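Local coordinates for sister chromatid cohesion protein (Chaetomium thermophilum, PDB 5T8V), which probably loads the cohesin ring onto chromatin, this chain being the helical-repeat C-terminal part of a longer loader, SCC2, at residues 1077-1082 with 1145-1150; 121-126 with 194-199; 462-467 with 640-645. One frame throughout, in Å; residues are numbered along the deposited sequence.

Interaction 1 of 3, residues 1077-1082 with 1145-1150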
loop_
_atom_site.group_PDB
_atom_site.type_symbol
_atom_site.label_atom_id
_atom_site.label_comp_id
_atom_site.label_asym_id
_atom_site.label_seq_id
_atom_site.Cartn_x
_atom_site.Cartn_y
_atom_site.Cartn_z
ATOM N N GLU A 1077 -46.870 13.406 10.237
ATOM C CA GLU A 1077 -46.641 13.872 11.602
ATOM C C GLU A 1077 -47.428 13.033 12.600
ATOM O O GLU A 1077 -46.882 12.565 13.608
ATOM C CB GLU A 1077 -47.017 15.348 11.722
ATOM C CG GLU A 1077 -46.177 16.271 10.857
ATOM C CD GLU A 1077 -44.698 16.155 11.159
ATOM O OE1 GLU A 1077 -44.344 16.078 12.354
ATOM O OE2 GLU A 1077 -43.894 16.126 10.202
ATOM N N PHE A 1078 -48.717 12.824 12.326
ATOM C CA PHE A 1078 -49.555 12.042 13.229
ATOM C C PHE A 1078 -48.959 10.662 13.480
ATOM O O PHE A 1078 -48.755 10.260 14.632
ATOM C CB PHE A 1078 -50.966 11.925 12.652
ATOM C CG PHE A 1078 -51.829 10.915 13.352
ATOM C CD1 PHE A 1078 -51.969 10.936 14.729
ATOM C CD2 PHE A 1078 -52.514 9.952 12.629
ATOM C CE1 PHE A 1078 -52.765 10.008 15.373
ATOM C CE2 PHE A 1078 -53.314 9.022 13.267
ATOM C CZ PHE A 1078 -53.440 9.050 14.640
ATOM N N LEU A 1079 -48.663 9.922 12.409
ATOM C CA LEU A 1079 -48.171 8.556 12.568
ATOM C C LEU A 1079 -46.792 8.529 13.222
ATOM O O LEU A 1079 -46.521 7.678 14.079
ATOM C CB LEU A 1079 -48.142 7.861 11.209
ATOM C CG LEU A 1079 -49.532 7.643 10.605
ATOM C CD1 LEU A 1079 -49.451 7.417 9.107
ATOM C CD2 LEU A 1079 -50.223 6.471 11.285
ATOM N N PHE A 1080 -45.910 9.452 12.837
ATOM C CA PHE A 1080 -44.580 9.499 13.436
ATOM C C PHE A 1080 -44.665 9.718 14.942
ATOM O O PHE A 1080 -44.038 8.991 15.724
ATOM C CB PHE A 1080 -43.748 10.595 12.771
ATOM C CG PHE A 1080 -43.027 10.138 11.536
ATOM C CD1 PHE A 1080 -43.668 9.350 10.594
ATOM C CD2 PHE A 1080 -41.709 10.500 11.315
ATOM C CE1 PHE A 1080 -43.006 8.925 9.458
ATOM C CE2 PHE A 1080 -41.042 10.081 10.180
ATOM C CZ PHE A 1080 -41.692 9.293 9.250
ATOM N N SER A 1081 -45.436 10.720 15.372
ATOM C CA SER A 1081 -45.643 10.905 16.804
ATOM C C SER A 1081 -46.293 9.675 17.426
ATOM O O SER A 1081 -46.027 9.353 18.591
ATOM C CB SER A 1081 -46.492 12.150 17.063
ATOM O OG SER A 1081 -47.791 12.009 16.519
ATOM N N GLU A 1082 -47.137 8.972 16.666
ATOM C CA GLU A 1082 -47.698 7.715 17.144
ATOM C C GLU A 1082 -46.639 6.631 17.282
ATOM O O GLU A 1082 -46.893 5.615 17.938
ATOM C CB GLU A 1082 -48.808 7.241 16.204
ATOM C CG GLU A 1082 -50.125 7.972 16.387
ATOM C CD GLU A 1082 -50.894 7.488 17.601
ATOM O OE1 GLU A 1082 -51.077 6.261 17.736
ATOM O OE2 GLU A 1082 -51.309 8.333 18.424
ATOM N N VAL A 1145 -44.383 6.877 0.456
ATOM C CA VAL A 1145 -43.753 5.688 1.023
ATOM C C VAL A 1145 -43.234 5.961 2.422
ATOM O O VAL A 1145 -43.080 5.029 3.217
ATOM C CB VAL A 1145 -42.611 5.177 0.117
ATOM C CG1 VAL A 1145 -41.549 6.227 -0.037
ATOM C CG2 VAL A 1145 -42.006 3.894 0.675
ATOM N N GLU A 1146 -42.938 7.220 2.744
ATOM C CA GLU A 1146 -42.522 7.548 4.101
ATOM C C GLU A 1146 -43.687 7.426 5.070
ATOM O O GLU A 1146 -43.479 7.156 6.259
ATOM C CB GLU A 1146 -41.928 8.956 4.142
ATOM C CG GLU A 1146 -41.146 9.267 5.404
ATOM C CD GLU A 1146 -40.410 10.589 5.315
ATOM O OE1 GLU A 1146 -40.458 11.223 4.240
ATOM O OE2 GLU A 1146 -39.785 10.992 6.317
ATOM N N VAL A 1147 -44.914 7.619 4.584
ATOM C CA VAL A 1147 -46.092 7.345 5.402
ATOM C C VAL A 1147 -46.345 5.845 5.498
ATOM O O VAL A 1147 -46.624 5.321 6.583
ATOM C CB VAL A 1147 -47.310 8.095 4.833
ATOM C CG1 VAL A 1147 -48.606 7.630 5.499
ATOM C CG2 VAL A 1147 -47.135 9.593 5.018
ATOM N N LEU A 1148 -46.254 5.129 4.372
ATOM C CA LEU A 1148 -46.521 3.691 4.396
ATOM C C LEU A 1148 -45.513 2.951 5.262
ATOM O O LEU A 1148 -45.860 1.970 5.927
ATOM C CB LEU A 1148 -46.514 3.120 2.978
ATOM C CG LEU A 1148 -47.908 2.875 2.405
ATOM C CD1 LEU A 1148 -48.660 4.182 2.343
ATOM C CD2 LEU A 1148 -47.820 2.243 1.026
ATOM N N ALA A 1149 -44.254 3.392 5.254
ATOM C CA ALA A 1149 -43.250 2.755 6.096
ATOM C C ALA A 1149 -43.647 2.835 7.560
ATOM O O ALA A 1149 -43.514 1.857 8.301
ATOM C CB ALA A 1149 -41.884 3.402 5.869
ATOM N N SER A 1150 -44.151 3.992 7.995
ATOM C CA SER A 1150 -44.641 4.119 9.362
ATOM C C SER A 1150 -45.848 3.218 9.591
ATOM O O SER A 1150 -45.895 2.452 10.563
ATOM C CB SER A 1150 -44.992 5.580 9.653
ATOM O OG SER A 1150 -45.509 5.732 10.962
#

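Interaction 2 of 3, residues 121-126 with 194-199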
loop_
_atom_site.group_PDB
_atom_site.type_symbol
_atom_site.label_atom_id
_atom_site.label_comp_id
_atom_site.label_asym_id
_atom_site.label_seq_id
_atom_site.Cartn_x
_atom_site.Cartn_y
_atom_site.Cartn_z
ATOM N N PRO A 121 60.693 -29.976 13.592
ATOM C CA PRO A 121 61.929 -29.687 12.849
ATOM C C PRO A 121 61.907 -30.230 11.427
ATOM O O PRO A 121 62.096 -29.477 10.463
ATOM C CB PRO A 121 63.008 -30.361 13.703
ATOM C CG PRO A 121 62.455 -30.326 15.082
ATOM C CD PRO A 121 60.975 -30.535 14.925
ATOM N N ASN A 122 61.667 -31.536 11.280
ATOM C CA ASN A 122 61.633 -32.136 9.949
ATOM C C ASN A 122 60.451 -31.619 9.135
ATOM O O ASN A 122 60.592 -31.336 7.938
ATOM C CB ASN A 122 61.578 -33.658 10.060
ATOM C CG ASN A 122 62.866 -34.251 10.589
ATOM O OD1 ASN A 122 63.912 -33.602 10.581
ATOM N ND2 ASN A 122 62.800 -35.496 11.045
ATOM N N LEU A 123 59.279 -31.498 9.758
ATOM C CA LEU A 123 58.099 -31.022 9.042
ATOM C C LEU A 123 58.334 -29.631 8.465
ATOM O O LEU A 123 58.171 -29.406 7.260
ATOM C CB LEU A 123 56.890 -31.025 9.979
ATOM C CG LEU A 123 55.613 -30.378 9.438
ATOM C CD1 LEU A 123 55.190 -31.018 8.126
ATOM C CD2 LEU A 123 54.499 -30.473 10.467
ATOM N N GLU A 124 58.713 -28.678 9.319
ATOM C CA GLU A 124 58.994 -27.321 8.857
ATOM C C GLU A 124 60.100 -27.319 7.812
ATOM O O GLU A 124 59.996 -26.643 6.778
ATOM C CB GLU A 124 59.376 -26.436 10.043
ATOM C CG GLU A 124 58.193 -26.004 10.894
ATOM C CD GLU A 124 58.593 -25.080 12.025
ATOM O OE1 GLU A 124 58.932 -25.585 13.116
ATOM O OE2 GLU A 124 58.575 -23.848 11.817
ATOM N N ALA A 125 61.176 -28.069 8.067
ATOM C CA ALA A 125 62.252 -28.171 7.090
ATOM C C ALA A 125 61.716 -28.591 5.727
ATOM O O ALA A 125 62.182 -28.104 4.689
ATOM C CB ALA A 125 63.309 -29.159 7.584
ATOM N N ALA A 126 60.722 -29.482 5.710
ATOM C CA ALA A 126 60.143 -29.926 4.446
ATOM C C ALA A 126 59.269 -28.843 3.825
ATOM O O ALA A 126 59.325 -28.612 2.612
ATOM C CB ALA A 126 59.334 -31.204 4.660
ATOM N N LEU A 194 53.054 -21.224 15.983
ATOM C CA LEU A 194 52.996 -20.088 15.062
ATOM C C LEU A 194 53.975 -20.206 13.904
ATOM O O LEU A 194 53.545 -20.060 12.744
ATOM C CB LEU A 194 53.226 -18.787 15.836
ATOM C CG LEU A 194 51.966 -17.968 16.119
ATOM C CD1 LEU A 194 50.949 -18.789 16.901
ATOM C CD2 LEU A 194 52.326 -16.695 16.870
ATOM N N PRO A 195 55.270 -20.440 14.121
ATOM C CA PRO A 195 56.187 -20.569 12.974
ATOM C C PRO A 195 55.732 -21.602 11.958
ATOM O O PRO A 195 55.910 -21.399 10.751
ATOM C CB PRO A 195 57.513 -20.961 13.637
ATOM C CG PRO A 195 57.420 -20.407 15.010
ATOM C CD PRO A 195 55.980 -20.530 15.406
ATOM N N LEU A 196 55.144 -22.707 12.418
ATOM C CA LEU A 196 54.606 -23.702 11.498
ATOM C C LEU A 196 53.514 -23.099 10.623
ATOM O O LEU A 196 53.499 -23.292 9.400
ATOM C CB LEU A 196 54.074 -24.895 12.290
ATOM C CG LEU A 196 53.465 -26.043 11.489
ATOM C CD1 LEU A 196 54.529 -26.740 10.658
ATOM C CD2 LEU A 196 52.790 -27.018 12.429
ATOM N N MET A 197 52.588 -22.360 11.239
ATOM C CA MET A 197 51.535 -21.698 10.476
ATOM C C MET A 197 52.125 -20.745 9.447
ATOM O O MET A 197 51.709 -20.735 8.282
ATOM C CB MET A 197 50.597 -20.947 11.423
ATOM C CG MET A 197 49.905 -21.832 12.446
ATOM S SD MET A 197 48.937 -23.151 11.688
ATOM C CE MET A 197 47.442 -23.059 12.668
ATOM N N THR A 198 53.093 -19.924 9.859
ATOM C CA THR A 198 53.737 -19.019 8.913
ATOM C C THR A 198 54.339 -19.791 7.746
ATOM O O THR A 198 54.184 -19.398 6.584
ATOM C CB THR A 198 54.809 -18.190 9.621
ATOM O OG1 THR A 198 54.200 -17.396 10.646
ATOM C CG2 THR A 198 55.534 -17.267 8.637
ATOM N N ASP A 199 55.030 -20.895 8.034
ATOM C CA ASP A 199 55.589 -21.720 6.968
ATOM C C ASP A 199 54.501 -22.167 5.999
ATOM O O ASP A 199 54.670 -22.092 4.775
ATOM C CB ASP A 199 56.307 -22.930 7.566
ATOM C CG ASP A 199 57.474 -22.539 8.450
ATOM O OD1 ASP A 199 57.652 -21.328 8.709
ATOM O OD2 ASP A 199 58.208 -23.444 8.896
#

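Interaction 3 of 3, residues 462-467 with 640-645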
loop_
_atom_site.group_PDB
_atom_site.type_symbol
_atom_site.label_atom_id
_atom_site.label_comp_id
_atom_site.label_asym_id
_atom_site.label_seq_id
_atom_site.Cartn_x
_atom_site.Cartn_y
_atom_site.Cartn_z
ATOM N N ALA A 462 18.289 0.572 -1.387
ATOM C CA ALA A 462 19.726 0.820 -1.365
ATOM C C ALA A 462 20.088 2.044 -2.197
ATOM O O ALA A 462 20.882 2.889 -1.763
ATOM C CB ALA A 462 20.474 -0.413 -1.871
ATOM N N ILE A 463 19.518 2.158 -3.398
ATOM C CA ILE A 463 19.788 3.321 -4.238
ATOM C C ILE A 463 19.321 4.594 -3.544
ATOM O O ILE A 463 20.021 5.615 -3.547
ATOM C CB ILE A 463 19.122 3.151 -5.615
ATOM C CG1 ILE A 463 19.693 1.923 -6.334
ATOM C CG2 ILE A 463 19.326 4.397 -6.460
ATOM C CD1 ILE A 463 18.907 1.503 -7.560
ATOM N N SER A 464 18.127 4.561 -2.949
ATOM C CA SER A 464 17.615 5.730 -2.242
ATOM C C SER A 464 18.573 6.161 -1.138
ATOM O O SER A 464 18.891 7.350 -0.998
ATOM C CB SER A 464 16.234 5.422 -1.669
ATOM O OG SER A 464 15.672 6.564 -1.046
ATOM N N LYS A 465 19.050 5.199 -0.346
ATOM C CA LYS A 465 20.013 5.513 0.702
ATOM C C LYS A 465 21.285 6.113 0.119
ATOM O O LYS A 465 21.840 7.068 0.676
ATOM C CB LYS A 465 20.326 4.258 1.515
ATOM C CG LYS A 465 21.644 4.331 2.265
ATOM C CD LYS A 465 21.729 3.304 3.376
ATOM C CE LYS A 465 23.155 3.181 3.889
ATOM N NZ LYS A 465 23.823 4.513 4.037
ATOM N N LEU A 466 21.763 5.575 -1.004
ATOM C CA LEU A 466 22.966 6.128 -1.619
ATOM C C LEU A 466 22.755 7.579 -2.032
ATOM O O LEU A 466 23.627 8.428 -1.814
ATOM C CB LEU A 466 23.381 5.282 -2.822
ATOM C CG LEU A 466 24.611 5.774 -3.588
ATOM C CD1 LEU A 466 25.499 4.614 -3.973
ATOM C CD2 LEU A 466 24.199 6.535 -4.827
ATOM N N ARG A 467 21.600 7.885 -2.625
ATOM C CA ARG A 467 21.329 9.251 -3.060
ATOM C C ARG A 467 21.258 10.199 -1.870
ATOM O O ARG A 467 21.836 11.296 -1.894
ATOM C CB ARG A 467 20.033 9.285 -3.870
ATOM C CG ARG A 467 20.176 8.665 -5.251
ATOM C CD ARG A 467 18.857 8.144 -5.786
ATOM N NE ARG A 467 17.801 9.145 -5.700
ATOM C CZ ARG A 467 17.717 10.215 -6.484
ATOM N NH1 ARG A 467 18.638 10.438 -7.414
ATOM N NH2 ARG A 467 16.712 11.070 -6.328
ATOM N N MET A 640 11.396 6.152 1.183
ATOM C CA MET A 640 11.002 7.487 1.624
ATOM C C MET A 640 11.917 7.994 2.734
ATOM O O MET A 640 12.424 9.119 2.671
ATOM C CB MET A 640 9.549 7.469 2.096
ATOM C CG MET A 640 8.530 7.341 0.976
ATOM S SD MET A 640 6.880 6.926 1.578
ATOM C CE MET A 640 6.588 8.253 2.743
ATOM N N GLU A 641 12.135 7.174 3.765
ATOM C CA GLU A 641 12.958 7.609 4.889
ATOM C C GLU A 641 14.398 7.854 4.460
ATOM O O GLU A 641 15.065 8.755 4.981
ATOM C CB GLU A 641 12.912 6.569 6.007
ATOM C CG GLU A 641 11.517 6.278 6.528
ATOM C CD GLU A 641 11.508 5.202 7.595
ATOM O OE1 GLU A 641 12.330 5.285 8.534
ATOM O OE2 GLU A 641 10.685 4.269 7.491
ATOM N N ALA A 642 14.899 7.059 3.513
ATOM C CA ALA A 642 16.294 7.180 3.109
ATOM C C ALA A 642 16.557 8.475 2.351
ATOM O O ALA A 642 17.664 9.022 2.429
ATOM C CB ALA A 642 16.693 5.977 2.258
ATOM N N ASP A 643 15.567 8.981 1.618
ATOM C CA ASP A 643 15.730 10.195 0.817
ATOM C C ASP A 643 14.373 10.869 0.674
ATOM O O ASP A 643 13.703 10.753 -0.360
ATOM C CB ASP A 643 16.331 9.873 -0.552
ATOM C CG ASP A 643 16.583 11.114 -1.388
ATOM O OD1 ASP A 643 16.754 12.207 -0.805
ATOM O OD2 ASP A 643 16.614 10.994 -2.633
ATOM N N PRO A 644 13.929 11.592 1.708
ATOM C CA PRO A 644 12.592 12.208 1.659
ATOM C C PRO A 644 12.411 13.213 0.533
ATOM O O PRO A 644 11.265 13.580 0.236
ATOM C CB PRO A 644 12.465 12.884 3.029
ATOM C CG PRO A 644 13.433 12.161 3.906
ATOM C CD PRO A 644 14.574 11.782 3.019
ATOM N N THR A 645 13.490 13.666 -0.108
ATOM C CA THR A 645 13.353 14.661 -1.165
ATOM C C THR A 645 12.520 14.151 -2.334
ATOM O O THR A 645 12.049 14.961 -3.140
ATOM C CB THR A 645 14.730 15.099 -1.670
ATOM O OG1 THR A 645 15.383 13.995 -2.305
ATOM C CG2 THR A 645 15.594 15.605 -0.520
#

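Interaction 1 of 3, residues 1077-1082 with 1145-1150
Phe1080 and Leu1079, neighbours on one helix, reach across to Glu1146, Val1147 and Ser1150 of another, a helix-helix contact within the alpha-solenoid of HEAT repeats. The Phe1080 ring meets the second helix with its outer atoms: CE1 lies 3.7 Å from the backbone O of Glu1146, which sits at the edge of the ring and in its plane, where the slightly positive C-H rim suits a carbonyl oxygen. Its CZ is 3.9 Å from Glu1146 CG, the two side chains crossing at about a right angle, and CE1 also touches Ser1150 CB. Beside it, Leu1079 sends CD1 to 3.7 Å from Val1147 CG1, a purely apolar meeting of branched side chains that fill buried space, while its CB lies 3.4 Å from Ser1150 OG.

Serine suits this position because its small side chain lets the backbones approach: the CA atoms of Leu1079 and Ser1150 are 6.5 Å apart. The two short helical segments run broadly parallel, their axes 32° apart and 9.6 Å at closest approach. Glu1146 has CG anti to its backbone N (chi1 -165°), which places CG beside the ring.

Farther out, Leu1079 also touches Ile1151 and Gln1154, and helix 1115-1133 packs against both segments, through Phe1078 of the first, on Ala1118, and Leu1148 of the second, on Ile1129 and Thr1130. The buried serine hydroxyl is not left to the apolar groups: Ser1150 OG hydrogen-bonds to Glu1083 OE2, on the partner helix, and to Gln1154 NE2, a turn farther along its own.

Interaction 2 of 3, residues 121-126 with 194-199
Glu124 touches Pro195, Leu196 and Asp199, and Leu123 meets Leu196, where two helices of the HEAT-repeat alpha-solenoid lie side by side near the N-terminal end of the chain. Their short segments run in nearly the same direction, with axes 23° apart and 10.0 Å at closest approach.

The apolar part is formed by the leucines, whose side chains cross at about a right angle: Leu123 CD2 is 3.7 Å from Leu196 CD1. Leu196 CD1 is also 3.7 Å from Glu124 CG, the aliphatic stem of the glutamate packing like a hydrocarbon while its carboxylate goes elsewhere. In Leu196, chi2 (67°) turns CD1 toward the facing helix, where it makes both of these contacts. Ile166 of helix 149-172 touches both leucines, so branched apolar side chains from three helices meet here.

Pro195 lies at the more exposed border, its CB 3.6 Å from Glu124 OE2. Having no N-H, it cannot bond to the preceding helical turn, and the helix is kinked here.

The polar part brings like charges together: Glu124 OE2 is modelled 3.0 Å from Asp199 OD2, the carboxylate planes 37° apart. Both atoms are acceptors, and at 2.80 Å resolution the exact separation is doubtful. Some of the negative charge is probably offset by Arg128, on the same helix as Glu124, whose NE forms a salt bridge with Asp199 OD1.

Interaction 3 of 3, residues 462-467 with 640-645
Ser464 and Asp643 face each other with their first torsions alike: Ser464 OG and Asp643 CG are each anti to their own backbone N (chi1 near 180°), which sets OG beside Asp643 CB and the carboxylate on the side of Arg467. In this alpha-solenoid of HEAT repeats, the middle of helix 446-474 meets the end of helix 628-642, and Ser464 OG lies 3.4 Å from Asp643 CB. Ser464 OG is also 3.5 Å from Ala642 CB, the methyl pointing at the facing helix. Alanine's small side chain suits this close approach, the CA atoms of Lys465 and Ala642 being 4.7 Å apart. The serine hydroxyl finds its polar partner just outside, in a hydrogen bond with Val639 O near the helix end.

Asp643 is the first residue to leave helical phi/psi, and its carboxylate serves several neighbours. Arg467, its chain bent at chi3, offers NH2 at 3.7 Å from Asp643 OD2, a long salt bridge with the guanidinium and carboxylate planes 62° apart. Arg471, a turn farther along, forms another salt bridge to OD2. The other oxygen is bonded within the turn: Thr645 OG1 donates to Asp643 OD1 at 2.7 Å, approaching from above the carboxylate plane, 40° out of it.

From the N terminus, interaction 2 comes first, joining helix 120-136 to helix 190-213 and closing a loop of 67 residues that includes helix 149-172. Interaction 3 follows, closing the longest of the three loops, 172 residues and mostly helical, between helix 446-474 and the end of helix 628-642. Interaction 1 is last; its 62-residue loop contains helix 1115-1133 and a part that is not modelled. The three are in series, with none enclosing or crossing another. Interactions 1 and 2 lie on opposite sides of the chain's centre, their own centres about 108 Å apart, with interaction 3 much nearer the middle, and each ties helices together at its own place along the elongated solenoid.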